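PDB 3I2W: syndapin from Drosophila melanogaster, which probably takes part in endocytosis, binding membrane phospholipids and regulating the internalization of plasma-membrane proteins, its dimeric F-BAR domain being the part studied here. Local coordinates for residues C189-K192 / Y193-I197; K114-K117 / D118-L122; F255-T258 / I259-D263; E77-S80 / D81-K85; S166-P169 / D170-K173. One frame throughout, in Å; residues are numbered along the deposited sequence.

All five contacts are local ones, along or at the ends of helices of the F-BAR domain, and they follow its elongated form from end to end: interactions 5 and 3 lie about 124 Å apart between centres, on opposite sides of the chain's centre. Interactions 5 and 1 share helix 169-240, their centres about 35 Å apart, the first at its N-terminus and the second further along. Interaction 2 starts helix 114-159 and lies about 19 Å from the middle of the chain. Interactions 3 and 4 are neighbours, about 8 Å apart at their nearest atoms. Interactions 1, 3 and 4 reach the second subunit. The bound sodium ion lies about 14 Å from the side chain of Ala-262 in interaction 3.

Interaction 1 of 5, residues C189-K192 / Y193-I197; sequences CREK and YEQAI
Tyr-193 is tied back to Cys-189 by a regular helical bond, Tyr-193 N to Cys-189 O at 3.0 Å, and this side of the helix is the closely packed one. The phenol leaves the backbone with CG anti to N (chi1 -175°), which aims the ring away from the preceding turn and against helix 114-159, where it rests on Ala-140 and Lys-141. Phe-286 of the second subunit stacks on the ring, and OH of Tyr-193 is hydrogen-bonded to the backbone N of Val-287 of that subunit, so a tyrosine serves both needs: a flat apolar surface and a polar end. Here the paired helices 114-159 and 169-240 of the F-BAR domain receive residues Ser-285 to Val-287 of the second subunit, as fits a homodimer. Cys-189, small enough for a helix interface, touches Tyr-144. On the flank, Arg-190 and Glu-194 run side by side in the same direction; OE2 of Glu-194 meets the aliphatic CG of Arg-190 at 3.3 Å but stays 4.9 Å from NE of Arg-190, so the opposite charges are near without forming a salt bridge. NE of Arg-190 has a weak hydrogen bond to OH of Tyr-144. Looser still is the solvent side, where Glu-191, Lys-192 and Gln-195 are exposed; the Lys-192 chain is folded at three successive bonds and crosses the Gln-195 side chain obliquely.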
# COMPACT_ATOMS: atom_id res chain seq x y z
N CYS B 189 29.23 19.83 65.67
CA CYS B 189 28.54 19.70 64.39
C CYS B 189 29.20 20.31 63.18
O CYS B 189 29.23 19.63 62.16
CB CYS B 189 27.16 20.29 64.51
SG CYS B 189 26.21 19.13 65.36
N ARG B 190 29.66 21.56 63.26
CA ARG B 190 30.40 22.14 62.17
C ARG B 190 31.54 21.18 61.82
O ARG B 190 31.82 20.92 60.66
CB ARG B 190 30.93 23.53 62.50
CG ARG B 190 31.47 24.28 61.27
CD ARG B 190 31.81 25.76 61.43
NE ARG B 190 30.61 26.58 61.65
CZ ARG B 190 30.29 27.12 62.83
NH1 ARG B 190 31.09 26.92 63.90
NH2 ARG B 190 29.19 27.86 62.96
N GLU B 191 32.16 20.61 62.83
CA GLU B 191 33.23 19.72 62.55
C GLU B 191 32.78 18.49 61.81
O GLU B 191 33.24 18.26 60.72
CB GLU B 191 34.06 19.42 63.78
CG GLU B 191 35.14 20.44 63.95
CD GLU B 191 35.66 20.51 65.38
OE1 GLU B 191 36.23 19.49 65.86
OE2 GLU B 191 35.50 21.58 66.02
N LYS B 192 31.86 17.69 62.36
CA LYS B 192 31.46 16.47 61.67
C LYS B 192 31.00 16.77 60.21
O LYS B 192 31.28 16.00 59.29
CB LYS B 192 30.41 15.65 62.45
CG LYS B 192 30.73 15.13 63.87
CD LYS B 192 32.17 14.56 64.17
CE LYS B 192 32.80 13.60 63.08
NZ LYS B 192 32.31 12.17 63.06
N TYR B 193 30.34 17.90 60.01
CA TYR B 193 29.91 18.28 58.70
C TYR B 193 31.14 18.48 57.77
O TYR B 193 31.30 17.75 56.81
CB TYR B 193 28.93 19.47 58.80
CG TYR B 193 28.25 19.96 57.56
CD1 TYR B 193 28.03 19.15 56.44
CD2 TYR B 193 27.77 21.26 57.51
CE1 TYR B 193 27.38 19.68 55.28
CE2 TYR B 193 27.15 21.79 56.37
CZ TYR B 193 26.96 21.01 55.27
OH TYR B 193 26.33 21.57 54.20
N GLU B 194 32.04 19.40 58.10
CA GLU B 194 33.31 19.55 57.38
C GLU B 194 34.04 18.24 57.17
O GLU B 194 34.73 18.09 56.22
CB GLU B 194 34.23 20.51 58.13
CG GLU B 194 33.83 22.00 58.01
CD GLU B 194 34.44 22.86 59.14
OE1 GLU B 194 35.29 22.32 59.90
OE2 GLU B 194 34.07 24.05 59.27
N GLN B 195 33.90 17.28 58.04
CA GLN B 195 34.64 16.06 57.83
C GLN B 195 33.94 15.15 56.85
O GLN B 195 34.55 14.24 56.30
CB GLN B 195 34.81 15.30 59.15
CG GLN B 195 35.99 15.74 60.00
CD GLN B 195 35.63 15.65 61.46
OE1 GLN B 195 34.92 16.52 61.98
NE2 GLN B 195 36.07 14.58 62.13
N ALA B 196 32.65 15.34 56.71
CA ALA B 196 31.88 14.44 55.92
C ALA B 196 32.04 14.95 54.50
O ALA B 196 32.28 14.16 53.58
CB ALA B 196 30.43 14.45 56.37
N ILE B 197 31.98 16.26 54.34
CA ILE B 197 32.29 16.84 53.05
C ILE B 197 33.68 16.47 52.54
O ILE B 197 33.87 16.06 51.39
CB ILE B 197 32.10 18.29 53.07
CG1 ILE B 197 30.60 18.55 52.90
CG2 ILE B 197 32.80 18.89 51.89
CD1 ILE B 197 30.15 19.90 53.19

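Interaction 2 of 5, residues K114-K117 / D118-L122; sequences KERK and DLEDL
Arg-116 and Glu-120, one turn apart, form a salt bridge in which NE of Arg-116 donates to OE2 of Glu-120 over 3.1 Å. The carboxylate is nearly perpendicular to the guanidinium (89°), and the donor comes from above the carboxylate plane, so one hydrogen bond joins the pair, not a flat two-pronged one. NH1 of Arg-116 turns to helix 11-58, in a salt bridge with Glu-18, while OE2 of Glu-120 is also bonded to Thr-14. A second bridge joins Lys-114 NZ to Asp-118 OD2 at 3.2 Å, on the syn lone pair of that oxygen; the chain runs out nearly straight and bends only at chi4 (48°), which turns the ammonium toward the short acid. Lys-117 NZ and Asp-121 OD1 are a longer, weaker pair at 3.8 Å. Basic residues followed four positions later by acids suit a helix surface that is partly open to solvent. Further out, OE1 of Glu-115 accepts from the backbone N of His-107, just before the strand pair 108-109/112-113. This first part of helix 114-159 lies between helix 11-58, met by Glu-115 and Arg-116, and helix 169-240, where Leu-119 packs on Cys-218 and Leu-122 on Val-214.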
# COMPACT_ATOMS: atom_id res chain seq x y z
N LYS B 114 16.40 -9.36 32.20
CA LYS B 114 17.59 -9.62 32.90
C LYS B 114 18.69 -8.66 32.55
O LYS B 114 19.38 -8.21 33.42
CB LYS B 114 17.99 -11.05 32.56
CG LYS B 114 19.18 -11.58 33.27
CD LYS B 114 19.28 -13.06 33.00
CE LYS B 114 20.71 -13.56 33.24
NZ LYS B 114 21.16 -13.04 34.54
N GLU B 115 18.87 -8.30 31.29
CA GLU B 115 19.88 -7.33 30.97
C GLU B 115 19.67 -6.01 31.67
O GLU B 115 20.64 -5.37 32.06
CB GLU B 115 20.06 -7.15 29.46
CG GLU B 115 20.57 -8.44 28.74
CD GLU B 115 19.51 -9.57 28.68
OE1 GLU B 115 18.38 -9.39 29.15
OE2 GLU B 115 19.80 -10.65 28.13
N ARG B 116 18.44 -5.60 31.87
CA ARG B 116 18.19 -4.41 32.68
C ARG B 116 18.48 -4.59 34.18
O ARG B 116 19.19 -3.80 34.79
CB ARG B 116 16.75 -3.96 32.48
CG ARG B 116 16.49 -2.54 32.87
CD ARG B 116 15.01 -2.24 32.75
NE ARG B 116 14.68 -1.09 33.59
CZ ARG B 116 13.58 -0.37 33.53
NH1 ARG B 116 12.63 -0.63 32.67
NH2 ARG B 116 13.45 0.65 34.33
N LYS B 117 17.94 -5.65 34.76
CA LYS B 117 18.03 -5.91 36.19
C LYS B 117 19.46 -6.05 36.62
O LYS B 117 19.83 -5.48 37.62
CB LYS B 117 17.33 -7.23 36.48
CG LYS B 117 17.56 -7.77 37.87
CD LYS B 117 16.73 -7.04 38.91
CE LYS B 117 17.37 -7.08 40.30
NZ LYS B 117 16.42 -6.40 41.22
N ASP B 118 20.26 -6.79 35.85
CA ASP B 118 21.66 -6.98 36.14
C ASP B 118 22.39 -5.67 36.18
O ASP B 118 23.19 -5.44 37.06
CB ASP B 118 22.32 -7.83 35.09
CG ASP B 118 21.98 -9.29 35.21
OD1 ASP B 118 21.47 -9.72 36.25
OD2 ASP B 118 22.18 -10.03 34.21
N LEU B 119 22.16 -4.81 35.21
CA LEU B 119 22.89 -3.57 35.21
C LEU B 119 22.40 -2.54 36.19
O LEU B 119 23.09 -1.57 36.45
CB LEU B 119 22.87 -2.96 33.85
CG LEU B 119 24.14 -3.44 33.27
CD1 LEU B 119 23.84 -4.88 32.83
CD2 LEU B 119 24.32 -2.61 32.15
N GLU B 120 21.20 -2.71 36.71
CA GLU B 120 20.73 -1.70 37.61
C GLU B 120 21.47 -2.05 38.81
O GLU B 120 21.99 -1.18 39.47
CB GLU B 120 19.25 -1.82 37.85
CG GLU B 120 18.43 -1.06 36.86
CD GLU B 120 16.94 -1.30 37.04
OE1 GLU B 120 16.58 -2.09 37.92
OE2 GLU B 120 16.13 -0.68 36.34
N ASP B 121 21.54 -3.35 39.07
CA ASP B 121 22.34 -3.94 40.14
C ASP B 121 23.80 -3.50 40.06
O ASP B 121 24.39 -3.15 41.05
CB ASP B 121 22.21 -5.47 40.14
CG ASP B 121 20.82 -5.94 40.62
OD1 ASP B 121 19.94 -5.11 40.92
OD2 ASP B 121 20.54 -7.15 40.69
N LEU B 122 24.38 -3.44 38.88
CA LEU B 122 25.76 -3.13 38.83
C LEU B 122 25.94 -1.67 39.16
O LEU B 122 26.91 -1.33 39.81
CB LEU B 122 26.29 -3.46 37.47
CG LEU B 122 27.78 -3.48 37.37
CD1 LEU B 122 28.28 -4.65 38.15
CD2 LEU B 122 28.17 -3.62 35.92

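Interaction 3 of 5, residues F255-T258 / I259-D263; sequences FSHT and INNAD
Residues 259 to 261 donate to the carbonyls four places back, Asn-260 N to Ser-256 O at 3.1 Å and Asn-261 N to His-257 O at 3.2 Å, while the Ile-259 N to Phe-255 O bond, at 3.3 Å, is weak. On the buried side, Ile-259 reaches back with the long branch of its side chain and sets CD1 3.7 Å from CE1 of Phe-255. Phe-255 has CG anti to its own N (chi1 -180°), which places the ring beside that branch, against Val-72 of helix 63-105 and His-237 of the second subunit; Ile-259 itself packs on Phe-234 of that subunit. Bulky apolar residues suit this position between two chains. The exposed side is polar: ND2 of Asn-261 stands over one face of the His-257 ring, 3.8 Å from CD2 of His-257, with amide and ring planes close to perpendicular (81°). The angle from ND2 to the carbonyl O of His-257 is too poor for a hydrogen bond. Between the two sides, Thr-258 uses OG1 in a weak bond to the carbonyl of Glu-254, the common fate of a threonine hydroxyl within a helix. Past Asn-261 the chain opens, and the carbonyls of Asn-260 and Ala-262 both accept from Lys-230 of the second subunit. The arrangement is that of a tight connection between two short helices, with Asp-263 standing as the N-cap of helix 264-275.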
# COMPACT_ATOMS: atom_id res chain seq x y z
N PHE B 255 3.65 -6.78 -21.82
CA PHE B 255 2.35 -6.12 -21.87
C PHE B 255 2.15 -5.36 -23.17
O PHE B 255 1.08 -5.40 -23.71
CB PHE B 255 2.21 -5.22 -20.67
CG PHE B 255 0.91 -4.49 -20.59
CD1 PHE B 255 -0.19 -4.87 -21.35
CD2 PHE B 255 0.77 -3.41 -19.74
CE1 PHE B 255 -1.42 -4.17 -21.29
CE2 PHE B 255 -0.45 -2.73 -19.68
CZ PHE B 255 -1.54 -3.11 -20.46
N SER B 256 3.15 -4.69 -23.71
CA SER B 256 2.87 -4.02 -24.98
C SER B 256 3.15 -4.92 -26.15
O SER B 256 2.77 -4.63 -27.22
CB SER B 256 3.61 -2.69 -25.13
OG SER B 256 4.93 -2.94 -24.95
N HIS B 257 3.78 -6.06 -25.95
CA HIS B 257 3.86 -6.95 -27.06
C HIS B 257 2.43 -7.34 -27.40
O HIS B 257 2.01 -7.29 -28.55
CB HIS B 257 4.71 -8.16 -26.75
CG HIS B 257 4.88 -9.08 -27.92
ND1 HIS B 257 5.47 -8.68 -29.11
CD2 HIS B 257 4.51 -10.38 -28.10
CE1 HIS B 257 5.45 -9.68 -29.96
NE2 HIS B 257 4.88 -10.73 -29.37
N THR B 258 1.67 -7.71 -26.37
CA THR B 258 0.28 -8.05 -26.53
C THR B 258 -0.54 -6.93 -27.17
O THR B 258 -1.15 -7.15 -28.21
CB THR B 258 -0.31 -8.36 -25.22
OG1 THR B 258 0.45 -9.41 -24.62
CG2 THR B 258 -1.76 -8.77 -25.39
N ILE B 259 -0.55 -5.74 -26.59
CA ILE B 259 -1.31 -4.71 -27.27
C ILE B 259 -0.95 -4.61 -28.74
O ILE B 259 -1.81 -4.41 -29.58
CB ILE B 259 -1.15 -3.37 -26.64
CG1 ILE B 259 -1.75 -3.44 -25.25
CG2 ILE B 259 -1.87 -2.30 -27.48
CD1 ILE B 259 -1.47 -2.29 -24.50
N ASN B 260 0.31 -4.76 -29.07
CA ASN B 260 0.72 -4.58 -30.41
C ASN B 260 0.15 -5.62 -31.40
O ASN B 260 -0.10 -5.32 -32.53
CB ASN B 260 2.21 -4.58 -30.46
CG ASN B 260 2.72 -3.43 -31.21
OD1 ASN B 260 2.11 -2.97 -32.20
ND2 ASN B 260 3.83 -2.92 -30.75
N ASN B 261 -0.06 -6.83 -30.93
CA ASN B 261 -0.68 -7.85 -31.66
C ASN B 261 -2.14 -7.57 -31.93
O ASN B 261 -2.79 -8.36 -32.60
CB ASN B 261 -0.66 -9.10 -30.80
CG ASN B 261 0.69 -9.70 -30.66
OD1 ASN B 261 1.48 -9.75 -31.59
ND2 ASN B 261 0.98 -10.17 -29.48
N ALA B 262 -2.72 -6.53 -31.36
CA ALA B 262 -4.13 -6.32 -31.66
C ALA B 262 -4.16 -5.98 -33.13
O ALA B 262 -3.58 -4.97 -33.53
CB ALA B 262 -4.70 -5.18 -30.84
N ASP B 263 -4.80 -6.85 -33.91
CA ASP B 263 -4.91 -6.69 -35.37
C ASP B 263 -6.34 -6.65 -35.91
O ASP B 263 -7.08 -7.67 -35.99
CB ASP B 263 -4.17 -7.82 -36.05
CG ASP B 263 -4.14 -7.68 -37.55
OD1 ASP B 263 -4.49 -6.62 -38.12
OD2 ASP B 263 -3.75 -8.67 -38.18

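Interaction 4 of 5, residues E77-S80 / D81-K85; sequences ERIS and DVHMK
His-83 has CG anti to its carbonyl carbon (chi1 -74°), a torsion that lays the imidazole back along the preceding turn, where ND1 finds the carbonyl O of Ile-79. Ile-79, for its part, holds CG2 anti to the backbone N, and that methyl lies alongside the ring, 3.7 Å from ND1 of His-83. The ND1-H of His-83 donates to O of Ile-79 over 3.3 Å in a nearly straight bond (168°): the oxygen lies in the ring plane, at its edge, while the donor stands well above the carbonyl plane. The same oxygen accepts the backbone N of His-83 at 2.9 Å in the carbonyl plane, so two bonds from one residue grip this oxygen, and the ND1 bond fixes the turn of the buried ring. A tyrosine stands at this ring in each chain: Tyr-41 of the same subunit meets it edge-to-face, and Tyr-41 of the second subunit comes to it with planes at about 90°. This is the packed dimer core of an F-BAR domain, where helices 11-58, 63-105 and 247-260 lie together. A leucine in place of His-83 would have no ND1, and O of Ile-79 would probably lose its second donor and the two tyrosines their flat partner. On the face toward helix 11-58, Ser-80 suits a small buried site: its OG donates to O of Glu-77 at 2.6 Å, and O of Glu-77 also receives the N of Asp-81 at 3.0 Å. Arg-46 bonds OG of Ser-80 and forms a salt bridge with Asp-81.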
# COMPACT_ATOMS: atom_id res chain seq x y z
N GLU B 77 -1.22 -9.16 -12.83
CA GLU B 77 -0.95 -10.38 -12.13
C GLU B 77 0.52 -10.44 -11.75
O GLU B 77 0.90 -10.78 -10.63
CB GLU B 77 -1.48 -11.61 -12.88
CG GLU B 77 -2.87 -11.94 -12.31
CD GLU B 77 -3.66 -13.09 -12.96
OE1 GLU B 77 -4.83 -13.30 -12.49
OE2 GLU B 77 -3.15 -13.79 -13.90
N ARG B 78 1.33 -10.02 -12.69
CA ARG B 78 2.74 -9.95 -12.54
C ARG B 78 3.06 -8.88 -11.50
O ARG B 78 4.02 -9.00 -10.75
CB ARG B 78 3.37 -9.58 -13.88
CG ARG B 78 3.27 -10.60 -15.02
CD ARG B 78 4.45 -11.60 -15.09
NE ARG B 78 4.26 -12.52 -16.23
CZ ARG B 78 3.23 -13.37 -16.37
NH1 ARG B 78 2.27 -13.46 -15.44
NH2 ARG B 78 3.18 -14.14 -17.45
N ILE B 79 2.23 -7.83 -11.42
CA ILE B 79 2.52 -6.78 -10.47
C ILE B 79 2.26 -7.32 -9.08
O ILE B 79 3.07 -7.09 -8.14
CB ILE B 79 1.71 -5.51 -10.71
CG1 ILE B 79 2.26 -4.73 -11.88
CG2 ILE B 79 1.80 -4.63 -9.47
CD1 ILE B 79 3.62 -4.25 -11.59
N SER B 80 1.14 -8.04 -8.96
CA SER B 80 0.76 -8.59 -7.71
C SER B 80 1.84 -9.54 -7.20
O SER B 80 2.10 -9.60 -6.01
CB SER B 80 -0.58 -9.32 -7.80
OG SER B 80 -0.41 -10.60 -8.36
N ASP B 81 2.48 -10.28 -8.07
CA ASP B 81 3.53 -11.13 -7.58
C ASP B 81 4.69 -10.31 -6.99
O ASP B 81 5.20 -10.58 -5.86
CB ASP B 81 4.08 -11.95 -8.69
CG ASP B 81 3.10 -12.95 -9.21
OD1 ASP B 81 2.10 -13.27 -8.49
OD2 ASP B 81 3.34 -13.38 -10.38
N VAL B 82 5.15 -9.34 -7.76
CA VAL B 82 6.09 -8.43 -7.19
C VAL B 82 5.65 -8.04 -5.78
O VAL B 82 6.42 -8.14 -4.82
CB VAL B 82 6.24 -7.19 -8.07
CG1 VAL B 82 6.82 -6.02 -7.30
CG2 VAL B 82 7.03 -7.56 -9.29
N HIS B 83 4.41 -7.61 -5.61
CA HIS B 83 4.13 -7.13 -4.28
C HIS B 83 4.05 -8.25 -3.24
O HIS B 83 4.37 -7.98 -2.10
CB HIS B 83 2.96 -6.15 -4.23
CG HIS B 83 3.28 -4.80 -4.78
ND1 HIS B 83 3.42 -4.55 -6.13
CD2 HIS B 83 3.48 -3.62 -4.16
CE1 HIS B 83 3.73 -3.29 -6.32
NE2 HIS B 83 3.77 -2.70 -5.14
N MSE B 84 3.71 -9.49 -3.62
CA MSE B 84 3.68 -10.61 -2.69
C MSE B 84 5.05 -10.96 -2.21
O MSE B 84 5.23 -11.43 -1.10
CB MSE B 84 3.10 -11.85 -3.32
CG MSE B 84 1.57 -11.94 -3.25
SE MSE B 84 0.71 -11.64 -1.48
CE MSE B 84 0.23 -13.50 -1.00
N LYS B 85 6.03 -10.76 -3.08
CA LYS B 85 7.39 -11.09 -2.83
C LYS B 85 7.95 -10.04 -1.91
O LYS B 85 8.82 -10.32 -1.12
CB LYS B 85 8.17 -11.10 -4.14
CG LYS B 85 9.06 -12.31 -4.31
CD LYS B 85 10.41 -11.99 -5.03
CE LYS B 85 11.50 -11.50 -4.02
NZ LYS B 85 12.87 -11.26 -4.58

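Interaction 5 of 5, residues S166-P169 / D170-K173; sequences SLSP and DQVK
Gln-171 closes a capping box with its amide oxygen, where a glutamate is the more familiar partner: N of Ser-168 donates to OE1 of Gln-171 at 2.9 Å in a nearly straight bond (178°). In return OG of Ser-168, the N-cap, accepts the backbone N of Gln-171 at 3.2 Å. With CG beside its own backbone N (chi1 -66°) and the chain extended beyond it, Gln-171 carries OE1 back to the N-cap amide. The carbonyl O of Ser-168 accepts both N of Gln-171 (2.9 Å) and N of Val-172, and the following Pro-169 suits a first helical turn, where an amide hydrogen is not needed. Replacing Ser-168 by an alanine would remove OG, and the amide of Gln-171 would probably lose its side-chain capping acceptor and keep only the carbonyl of the cap residue. Outside the box, CB of Leu-167 touches CG2 of Val-172 at 3.9 Å, as in a hydrophobic staple, while CD2 of Leu-167 lies 3.4 Å from NE2 of Gln-171, the side chains crossing at about a right angle. Helix 169-240 opens here, where the loop from helix 114-159 arrives, with Leu-167 resting on Ala-161 and Val-172 on Asn-162 of that loop.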
# COMPACT_ATOMS: atom_id res chain seq x y z
N SER B 166 12.77 37.06 89.36
CA SER B 166 12.12 36.14 90.27
C SER B 166 12.62 34.71 90.08
O SER B 166 12.48 33.88 90.96
CB SER B 166 10.65 36.14 90.01
OG SER B 166 10.53 35.91 88.64
N LEU B 167 13.21 34.40 88.93
CA LEU B 167 13.58 33.01 88.68
C LEU B 167 14.55 32.59 89.73
O LEU B 167 15.33 33.41 90.18
CB LEU B 167 14.24 32.85 87.32
CG LEU B 167 13.21 33.05 86.24
CD1 LEU B 167 13.95 33.20 84.98
CD2 LEU B 167 12.36 31.87 86.18
N SER B 168 14.55 31.30 90.06
CA SER B 168 15.45 30.81 91.10
C SER B 168 16.89 30.71 90.58
O SER B 168 17.10 30.66 89.37
CB SER B 168 14.96 29.45 91.58
OG SER B 168 15.56 28.43 90.84
N PRO B 169 17.89 30.64 91.46
CA PRO B 169 19.24 30.44 90.89
C PRO B 169 19.43 29.22 90.01
O PRO B 169 20.19 29.33 89.07
CB PRO B 169 20.16 30.34 92.13
CG PRO B 169 19.32 30.22 93.23
CD PRO B 169 17.92 30.63 92.92
N ASP B 170 18.80 28.09 90.33
CA ASP B 170 18.80 26.88 89.51
C ASP B 170 18.18 27.15 88.14
O ASP B 170 18.51 26.52 87.17
CB ASP B 170 17.95 25.77 90.18
CG ASP B 170 18.80 24.61 90.76
OD1 ASP B 170 20.05 24.67 90.70
OD2 ASP B 170 18.22 23.64 91.33
N GLN B 171 17.21 28.03 88.07
CA GLN B 171 16.58 28.23 86.79
C GLN B 171 17.53 29.04 85.97
O GLN B 171 17.73 28.76 84.80
CB GLN B 171 15.24 28.90 86.93
CG GLN B 171 14.24 28.02 87.65
CD GLN B 171 12.92 28.73 87.79
OE1 GLN B 171 12.68 29.48 88.72
NE2 GLN B 171 12.08 28.56 86.81
N VAL B 172 18.15 30.02 86.57
CA VAL B 172 18.96 30.91 85.79
C VAL B 172 20.16 30.13 85.28
O VAL B 172 20.66 30.36 84.15
CB VAL B 172 19.38 32.11 86.62
CG1 VAL B 172 20.46 32.87 85.91
CG2 VAL B 172 18.15 33.01 86.95
N LYS B 173 20.58 29.19 86.12
CA LYS B 173 21.72 28.36 85.84
C LYS B 173 21.42 27.40 84.70
O LYS B 173 22.22 27.30 83.81
CB LYS B 173 22.18 27.60 87.08
CG LYS B 173 23.61 27.06 86.96
CD LYS B 173 23.93 26.02 88.04
CE LYS B 173 24.99 25.00 87.60
NZ LYS B 173 25.95 25.58 86.58